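Local structure of Lin2118 protein (Listeria innocua, 3OOU) at residues 63-73 and 100-108; 6-14 and 31-42. The protein is of unknown function but, as a response-regulator relative with a C-terminal AraC-type helix-turn-helix domain, the part in this chain, probably binds specific DNA sequences and regulates transcription. All blocks are in the same frame, centred on the assembly; numbering follows the deposited sequence.

Interaction 1: residues 63-73 and 100-108; sequences KEELLQTKDNL and PNRYRKIHQ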
# COMPACT_ATOMS: atom_id res chain seq x y z
N LYS A 63 0.68 -2.27 -10.30
CA LYS A 63 0.01 -2.48 -11.58
C LYS A 63 0.71 -1.74 -12.72
O LYS A 63 0.71 -2.21 -13.85
CB LYS A 63 -1.49 -2.17 -11.49
CG LYS A 63 -1.88 -0.71 -11.53
CD LYS A 63 -3.36 -0.57 -11.21
CE LYS A 63 -3.88 0.83 -11.49
NZ LYS A 63 -5.28 0.96 -11.00
N GLU A 64 1.32 -0.59 -12.41
CA GLU A 64 2.08 0.11 -13.43
C GLU A 64 3.43 -0.57 -13.65
O GLU A 64 3.87 -0.72 -14.79
CB GLU A 64 2.24 1.59 -13.09
CG GLU A 64 2.92 2.40 -14.17
CD GLU A 64 2.12 2.50 -15.46
OE1 GLU A 64 0.95 2.06 -15.49
OE2 GLU A 64 2.66 3.05 -16.44
N GLU A 65 4.08 -1.02 -12.57
CA GLU A 65 5.37 -1.68 -12.68
C GLU A 65 5.27 -2.98 -13.51
O GLU A 65 6.19 -3.32 -14.25
CB GLU A 65 5.95 -1.92 -11.28
CG GLU A 65 7.38 -2.46 -11.24
CD GLU A 65 8.45 -1.43 -11.56
OE1 GLU A 65 9.60 -1.86 -11.76
OE2 GLU A 65 8.17 -0.21 -11.59
N LEU A 66 4.13 -3.66 -13.40
CA LEU A 66 3.88 -4.90 -14.14
C LEU A 66 3.78 -4.67 -15.64
O LEU A 66 3.99 -5.59 -16.44
CB LEU A 66 2.58 -5.55 -13.66
CG LEU A 66 2.67 -6.33 -12.35
CD1 LEU A 66 1.28 -6.59 -11.84
CD2 LEU A 66 3.44 -7.64 -12.55
N LEU A 67 3.43 -3.46 -16.03
CA LEU A 67 3.28 -3.15 -17.45
C LEU A 67 4.53 -2.49 -18.00
O LEU A 67 4.84 -2.64 -19.18
CB LEU A 67 2.06 -2.25 -17.66
CG LEU A 67 0.73 -2.75 -17.09
CD1 LEU A 67 -0.38 -1.79 -17.43
CD2 LEU A 67 0.40 -4.17 -17.59
N GLN A 68 5.24 -1.76 -17.15
CA GLN A 68 6.42 -1.03 -17.59
C GLN A 68 7.66 -1.91 -17.66
O GLN A 68 8.62 -1.56 -18.34
CB GLN A 68 6.68 0.18 -16.69
CG GLN A 68 5.67 1.31 -16.86
CD GLN A 68 5.59 1.86 -18.29
OE1 GLN A 68 6.52 1.73 -19.09
NE2 GLN A 68 4.45 2.47 -18.61
N THR A 69 7.64 -3.03 -16.96
CA THR A 69 8.78 -3.93 -16.92
C THR A 69 8.35 -5.36 -17.22
O THR A 69 7.17 -5.69 -17.17
CB THR A 69 9.49 -3.92 -15.54
OG1 THR A 69 8.67 -4.59 -14.57
CG2 THR A 69 9.78 -2.50 -15.07
N LYS A 70 9.34 -6.19 -17.54
CA LYS A 70 9.13 -7.63 -17.64
C LYS A 70 9.78 -8.31 -16.45
O LYS A 70 10.06 -9.52 -16.47
CB LYS A 70 9.68 -8.16 -18.96
CG LYS A 70 8.77 -7.88 -20.14
CD LYS A 70 9.43 -8.24 -21.46
CE LYS A 70 8.38 -8.53 -22.54
NZ LYS A 70 7.38 -7.42 -22.70
N ASP A 71 10.00 -7.53 -15.39
CA ASP A 71 10.61 -8.03 -14.18
C ASP A 71 9.71 -9.04 -13.49
O ASP A 71 8.50 -9.10 -13.73
CB ASP A 71 10.97 -6.88 -13.23
CG ASP A 71 12.14 -6.05 -13.72
OD1 ASP A 71 12.90 -6.52 -14.60
OD2 ASP A 71 12.31 -4.92 -13.23
N ASN A 72 10.32 -9.85 -12.64
CA ASN A 72 9.63 -10.91 -11.93
C ASN A 72 8.54 -10.38 -10.99
O ASN A 72 8.71 -9.36 -10.33
CB ASN A 72 10.68 -11.72 -11.19
CG ASN A 72 10.10 -12.83 -10.38
OD1 ASN A 72 10.07 -13.98 -10.80
ND2 ASN A 72 9.63 -12.49 -9.19
N LEU A 73 7.41 -11.08 -10.96
CA LEU A 73 6.23 -10.68 -10.20
C LEU A 73 6.45 -10.55 -8.69
O LEU A 73 6.00 -9.59 -8.06
CB LEU A 73 5.11 -11.67 -10.49
CG LEU A 73 3.68 -11.35 -10.04
CD1 LEU A 73 2.70 -11.95 -11.04
CD2 LEU A 73 3.41 -11.87 -8.64
N PRO A 100 -2.74 -10.50 -10.57
CA PRO A 100 -1.59 -9.79 -11.15
C PRO A 100 -1.20 -10.26 -12.55
O PRO A 100 -1.03 -9.43 -13.44
CB PRO A 100 -0.46 -10.08 -10.16
CG PRO A 100 -1.13 -10.39 -8.87
CD PRO A 100 -2.48 -10.96 -9.19
N ASN A 101 -1.06 -11.57 -12.76
CA ASN A 101 -0.59 -12.01 -14.07
C ASN A 101 -1.67 -11.90 -15.16
O ASN A 101 -1.34 -11.72 -16.33
CB ASN A 101 0.09 -13.38 -14.00
CG ASN A 101 1.41 -13.43 -14.77
OD1 ASN A 101 2.17 -12.44 -14.80
ND2 ASN A 101 1.70 -14.57 -15.38
N ARG A 102 -2.94 -11.96 -14.77
CA ARG A 102 -4.05 -11.68 -15.68
C ARG A 102 -4.07 -10.20 -16.09
O ARG A 102 -4.28 -9.88 -17.27
CB ARG A 102 -5.39 -12.06 -15.03
CG ARG A 102 -6.60 -11.99 -15.95
CD ARG A 102 -6.84 -13.31 -16.68
NE ARG A 102 -7.78 -13.16 -17.79
CZ ARG A 102 -7.43 -12.87 -19.04
NH1 ARG A 102 -6.15 -12.69 -19.36
NH2 ARG A 102 -8.36 -12.75 -19.98
N TYR A 103 -3.86 -9.32 -15.13
CA TYR A 103 -3.76 -7.88 -15.40
C TYR A 103 -2.63 -7.60 -16.39
O TYR A 103 -2.81 -6.84 -17.34
CB TYR A 103 -3.50 -7.12 -14.09
CG TYR A 103 -3.62 -5.61 -14.21
CD1 TYR A 103 -4.84 -4.98 -14.00
CD2 TYR A 103 -2.51 -4.83 -14.53
CE1 TYR A 103 -4.97 -3.60 -14.11
CE2 TYR A 103 -2.62 -3.45 -14.65
CZ TYR A 103 -3.86 -2.84 -14.44
OH TYR A 103 -3.98 -1.48 -14.54
N ARG A 104 -1.48 -8.21 -16.14
CA ARG A 104 -0.32 -8.10 -17.02
C ARG A 104 -0.66 -8.60 -18.42
O ARG A 104 -0.27 -7.98 -19.41
CB ARG A 104 0.86 -8.87 -16.44
CG ARG A 104 2.20 -8.47 -17.02
CD ARG A 104 3.33 -9.18 -16.30
NE ARG A 104 4.43 -8.26 -16.04
CZ ARG A 104 5.54 -8.57 -15.38
NH1 ARG A 104 5.73 -9.80 -14.90
NH2 ARG A 104 6.48 -7.65 -15.21
N LYS A 105 -1.41 -9.70 -18.50
CA LYS A 105 -1.83 -10.28 -19.78
C LYS A 105 -2.77 -9.37 -20.58
O LYS A 105 -2.55 -9.15 -21.78
CB LYS A 105 -2.48 -11.66 -19.57
CG LYS A 105 -2.44 -12.59 -20.78
CD LYS A 105 -3.05 -13.95 -20.46
CE LYS A 105 -2.93 -14.93 -21.63
NZ LYS A 105 -1.61 -15.61 -21.70
N ILE A 106 -3.79 -8.84 -19.92
CA ILE A 106 -4.78 -7.96 -20.56
C ILE A 106 -4.15 -6.66 -21.07
O ILE A 106 -4.50 -6.18 -22.15
CB ILE A 106 -5.97 -7.62 -19.61
CG1 ILE A 106 -6.70 -8.89 -19.16
CG2 ILE A 106 -6.95 -6.67 -20.29
CD1 ILE A 106 -7.63 -8.69 -17.98
N HIS A 107 -3.21 -6.11 -20.30
CA HIS A 107 -2.77 -4.72 -20.51
C HIS A 107 -1.35 -4.49 -21.04
O HIS A 107 -1.03 -3.38 -21.46
CB HIS A 107 -2.98 -3.90 -19.23
CG HIS A 107 -4.40 -3.90 -18.75
ND1 HIS A 107 -5.44 -3.41 -19.50
CD2 HIS A 107 -4.94 -4.33 -17.59
CE1 HIS A 107 -6.57 -3.54 -18.83
NE2 HIS A 107 -6.29 -4.09 -17.66
N GLN A 108 -0.50 -5.51 -20.99
CA GLN A 108 0.89 -5.33 -21.41
C GLN A 108 1.06 -5.65 -22.89
O GLN A 108 1.59 -4.83 -23.64
CB GLN A 108 1.85 -6.16 -20.56
CG GLN A 108 3.32 -5.80 -20.76
CD GLN A 108 4.27 -6.64 -19.92
OE1 GLN A 108 4.09 -7.85 -19.79
NE2 GLN A 108 5.28 -6.00 -19.35
OXT GLN A 108 0.68 -6.72 -23.36
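Arg104 and Leu66 are joined by a 2.7 Å bond from NE to O, in the carbonyl plane and on a lone pair. NH1 and NH2 of Arg104 both donate to Asp71 O, NH2 at 2.9 Å, and NH2 also reaches Thr69 O from above that carbonyl's plane. Three carbonyls, of Leu66, Thr69 and Asp71, are held by one guanidinium at the end of helix 50-68. With CG anti to the backbone N (chi1 -161°), a bend at chi3 turns the flat group onto these acceptors, Leu66 CD2 lying 3.6 Å over the centre of one face. Gln108, fully extended, adds a weak bond from NE2 to Thr69 O (2.9 Å). Further out, Leu67 CD1 approaches Tyr103 CE2 at 3.9 Å, the aliphatic chain of Lys63 runs by the tyrosine hydroxyl on its way to Asn60, and Leu73 CD1 meets Pro100 CB at 3.8 Å. Ile76 of helix 73-79 also touches Leu66 and Arg104. Helices 63-68 and 100-107 run at 52° to each other, and their bonding fastens the C-terminal helix of an AraC-type DNA-binding domain to the end of its long central helix and the turn into the second helix-turn-helix.

Interaction 2: residues 6-14 and 31-42; sequences IIQNVLSYI and FHINAVYLGQLF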
# COMPACT_ATOMS: atom_id res chain seq x y z
N ILE A 6 -1.85 16.30 11.58
CA ILE A 6 -1.25 14.97 11.62
C ILE A 6 -1.57 14.14 10.36
O ILE A 6 -0.68 13.47 9.81
CB ILE A 6 -1.72 14.20 12.88
CG1 ILE A 6 -1.20 14.90 14.14
CG2 ILE A 6 -1.27 12.74 12.84
CD1 ILE A 6 -1.92 14.50 15.43
N ILE A 7 -2.83 14.19 9.93
CA ILE A 7 -3.26 13.43 8.76
C ILE A 7 -2.46 13.81 7.51
O ILE A 7 -2.09 12.93 6.73
CB ILE A 7 -4.81 13.53 8.56
CG1 ILE A 7 -5.31 12.48 7.56
CG2 ILE A 7 -5.24 14.94 8.19
CD1 ILE A 7 -5.18 11.06 8.05
N GLN A 8 -2.17 15.09 7.33
CA GLN A 8 -1.36 15.52 6.19
C GLN A 8 0.05 14.93 6.23
O GLN A 8 0.56 14.47 5.21
CB GLN A 8 -1.27 17.04 6.12
CG GLN A 8 -2.57 17.71 5.76
CD GLN A 8 -2.46 19.22 5.79
OE1 GLN A 8 -1.44 19.79 5.40
NE2 GLN A 8 -3.52 19.88 6.26
N ASN A 9 0.66 14.93 7.41
CA ASN A 9 2.00 14.36 7.59
C ASN A 9 2.07 12.87 7.30
O ASN A 9 3.02 12.39 6.68
CB ASN A 9 2.53 14.67 8.99
CG ASN A 9 2.84 16.14 9.19
OD1 ASN A 9 3.29 16.82 8.27
ND2 ASN A 9 2.61 16.63 10.40
N VAL A 10 1.05 12.13 7.74
CA VAL A 10 0.93 10.70 7.47
C VAL A 10 0.74 10.42 5.99
O VAL A 10 1.41 9.54 5.44
CB VAL A 10 -0.22 10.09 8.30
CG1 VAL A 10 -0.57 8.68 7.82
CG2 VAL A 10 0.15 10.07 9.78
N LEU A 11 -0.15 11.17 5.34
CA LEU A 11 -0.40 10.99 3.92
C LEU A 11 0.87 11.22 3.12
O LEU A 11 1.20 10.44 2.23
CB LEU A 11 -1.54 11.89 3.43
CG LEU A 11 -2.95 11.57 3.93
CD1 LEU A 11 -3.92 12.69 3.57
CD2 LEU A 11 -3.46 10.23 3.40
N SER A 12 1.60 12.29 3.45
CA SER A 12 2.85 12.60 2.78
C SER A 12 3.92 11.54 3.05
O SER A 12 4.66 11.15 2.15
CB SER A 12 3.34 14.00 3.16
OG SER A 12 2.41 14.98 2.72
N TYR A 13 3.98 11.06 4.30
CA TYR A 13 4.89 9.98 4.69
C TYR A 13 4.71 8.71 3.86
O TYR A 13 5.69 8.08 3.45
CB TYR A 13 4.72 9.66 6.17
CG TYR A 13 5.89 8.91 6.78
CD1 TYR A 13 6.96 9.60 7.34
CD2 TYR A 13 5.91 7.51 6.80
CE1 TYR A 13 8.03 8.92 7.91
CE2 TYR A 13 6.98 6.82 7.38
CZ TYR A 13 8.04 7.54 7.93
OH TYR A 13 9.11 6.88 8.49
N ILE A 14 3.46 8.32 3.63
CA ILE A 14 3.15 7.16 2.79
C ILE A 14 3.81 7.27 1.42
O ILE A 14 4.42 6.31 0.96
CB ILE A 14 1.62 6.90 2.69
CG1 ILE A 14 1.07 6.42 4.04
CG2 ILE A 14 1.30 5.88 1.58
CD1 ILE A 14 -0.45 6.36 4.14
N PHE A 31 6.20 8.84 14.65
CA PHE A 31 5.58 10.14 14.92
C PHE A 31 5.41 10.44 16.41
O PHE A 31 5.04 11.56 16.77
CB PHE A 31 4.25 10.27 14.17
CG PHE A 31 4.42 10.60 12.71
CD1 PHE A 31 4.44 9.60 11.75
CD2 PHE A 31 4.57 11.92 12.30
CE1 PHE A 31 4.59 9.91 10.40
CE2 PHE A 31 4.73 12.24 10.95
CZ PHE A 31 4.74 11.23 10.00
N HIS A 32 5.70 9.45 17.26
CA HIS A 32 5.48 9.55 18.71
C HIS A 32 4.02 9.93 19.00
O HIS A 32 3.74 10.85 19.77
CB HIS A 32 6.48 10.51 19.39
CG HIS A 32 6.44 10.47 20.89
ND1 HIS A 32 6.74 9.33 21.62
CD2 HIS A 32 6.13 11.42 21.80
CE1 HIS A 32 6.62 9.59 22.91
NE2 HIS A 32 6.25 10.85 23.05
N ILE A 33 3.11 9.21 18.36
CA ILE A 33 1.68 9.42 18.55
C ILE A 33 1.03 8.06 18.74
O ILE A 33 1.39 7.10 18.07
CB ILE A 33 1.04 10.20 17.36
CG1 ILE A 33 1.68 11.59 17.21
CG2 ILE A 33 -0.48 10.33 17.55
CD1 ILE A 33 1.19 12.41 16.03
N ASN A 34 0.06 8.00 19.65
CA ASN A 34 -0.67 6.78 19.94
C ASN A 34 -1.20 6.12 18.66
O ASN A 34 -1.89 6.76 17.87
CB ASN A 34 -1.81 7.11 20.91
CG ASN A 34 -2.63 5.89 21.29
OD1 ASN A 34 -3.59 5.55 20.60
ND2 ASN A 34 -2.27 5.25 22.40
N ALA A 35 -0.85 4.85 18.47
CA ALA A 35 -1.19 4.13 17.23
C ALA A 35 -2.69 3.91 17.03
O ALA A 35 -3.19 4.05 15.91
CB ALA A 35 -0.44 2.80 17.16
N VAL A 36 -3.40 3.59 18.11
CA VAL A 36 -4.87 3.47 18.04
C VAL A 36 -5.49 4.79 17.58
O VAL A 36 -6.33 4.81 16.67
CB VAL A 36 -5.48 3.00 19.39
CG1 VAL A 36 -7.01 3.13 19.38
CG2 VAL A 36 -5.07 1.57 19.67
N TYR A 37 -5.07 5.89 18.19
CA TYR A 37 -5.58 7.21 17.81
C TYR A 37 -5.27 7.50 16.34
O TYR A 37 -6.14 7.98 15.61
CB TYR A 37 -5.01 8.31 18.70
CG TYR A 37 -5.28 9.70 18.17
CD1 TYR A 37 -6.55 10.28 18.27
CD2 TYR A 37 -4.26 10.44 17.55
CE1 TYR A 37 -6.79 11.55 17.78
CE2 TYR A 37 -4.50 11.72 17.06
CZ TYR A 37 -5.76 12.27 17.17
OH TYR A 37 -5.99 13.53 16.68
N LEU A 38 -4.04 7.22 15.92
CA LEU A 38 -3.68 7.42 14.52
C LEU A 38 -4.64 6.67 13.59
O LEU A 38 -5.09 7.23 12.59
CB LEU A 38 -2.23 7.01 14.28
CG LEU A 38 -1.68 7.30 12.89
CD1 LEU A 38 -1.74 8.80 12.59
CD2 LEU A 38 -0.26 6.76 12.80
N GLY A 39 -4.95 5.41 13.92
CA GLY A 39 -5.89 4.63 13.11
C GLY A 39 -7.28 5.24 13.08
O GLY A 39 -7.93 5.28 12.03
N GLN A 40 -7.72 5.73 14.24
CA GLN A 40 -9.06 6.32 14.35
C GLN A 40 -9.17 7.62 13.59
O GLN A 40 -10.16 7.86 12.90
CB GLN A 40 -9.42 6.56 15.82
CG GLN A 40 -9.58 5.28 16.60
CD GLN A 40 -9.64 5.53 18.09
OE1 GLN A 40 -8.93 6.38 18.62
NE2 GLN A 40 -10.49 4.78 18.77
N LEU A 41 -8.16 8.47 13.73
CA LEU A 41 -8.10 9.73 13.01
C LEU A 41 -8.07 9.48 11.50
O LEU A 41 -8.75 10.16 10.73
CB LEU A 41 -6.87 10.54 13.46
CG LEU A 41 -6.61 11.87 12.77
CD1 LEU A 41 -7.72 12.88 13.06
CD2 LEU A 41 -5.25 12.41 13.17
N PHE A 42 -7.31 8.46 11.10
CA PHE A 42 -7.24 8.08 9.69
C PHE A 42 -8.60 7.63 9.17
O PHE A 42 -9.05 8.12 8.12
CB PHE A 42 -6.15 7.03 9.44
CG PHE A 42 -5.74 6.93 8.00
CD1 PHE A 42 -4.60 7.57 7.54
CD2 PHE A 42 -6.52 6.22 7.09
CE1 PHE A 42 -4.22 7.50 6.21
CE2 PHE A 42 -6.15 6.14 5.75
CZ PHE A 42 -5.00 6.78 5.31
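Ile6 and Ile33 meet tip to tip through their CD1 atoms, 3.8 Å apart, at one margin of an apolar interface in the N-terminal helix-turn-helix subdomain of an AraC-type fold. Helix 6-14 runs almost perpendicular to helix 35-42 (91°), and no hydrogen bond joins the two segments; what meets is apolar side chains and aromatic rings. Ile6 touches with several of its carbons: CG2 faces Leu38 CD1, CB faces Leu41 CD2, and CD1 comes to the edge of the Tyr37 ring. One turn on, Val10 divides its two methyls, CG2 pressing on Leu38 CD1 at 3.6 Å and CG1 lying near the plane of the Phe42 ring at its edge. Leu11 CD2 also meets that ring, 4.0 Å from Phe42 CE1. With CG anti to the backbone N (chi1 -162°), Phe42 brings its ring nearer to helix 6-14 than the direction of its CB alone would. At the far margin Phe31 turns its edge to the face of Tyr13 in an offset edge-to-face pair, ring centroids 5.4 Å apart.

Further out, Tyr53 of helix 50-68 meets Phe42 edge-to-face and also touches Leu11 and Ile14, joining this interface to the long central helix. Leu24 and Leu27 of helix 24-31 lie against Leu38. Helices 24-31 and 35-46 probably form the first helix-turn-helix; in AraC relatives the second helix of such a unit is the DNA-recognition helix, and here helix 6-17 packs against it. Its start is fixed by Asn34 at the N-cap, where Tyr37 N gives a 2.8 Å bond to Asn34 OD1, in the plane of its carbonyl.

Followed from the N terminus, the chain first closes interaction 2: helix 6-17 leads into helix 24-31, and segment 31-42 then returns to the first helix, a loop of 16 intervening residues. Helix 35-46 is followed by the long helix 50-68, which carries the chain across the molecule. At the end of that helix interaction 1 opens; most of the 26 residues between its segments belong to helices 73-79 and 85-96, before the C-terminal helix closes it. The two contacts therefore stand in series, neither nested nor crossed. They lie about 32 Å apart, centre to centre, on opposite sides of the chain's centre, so one ties together the N-terminal helices and the other the C-terminal end.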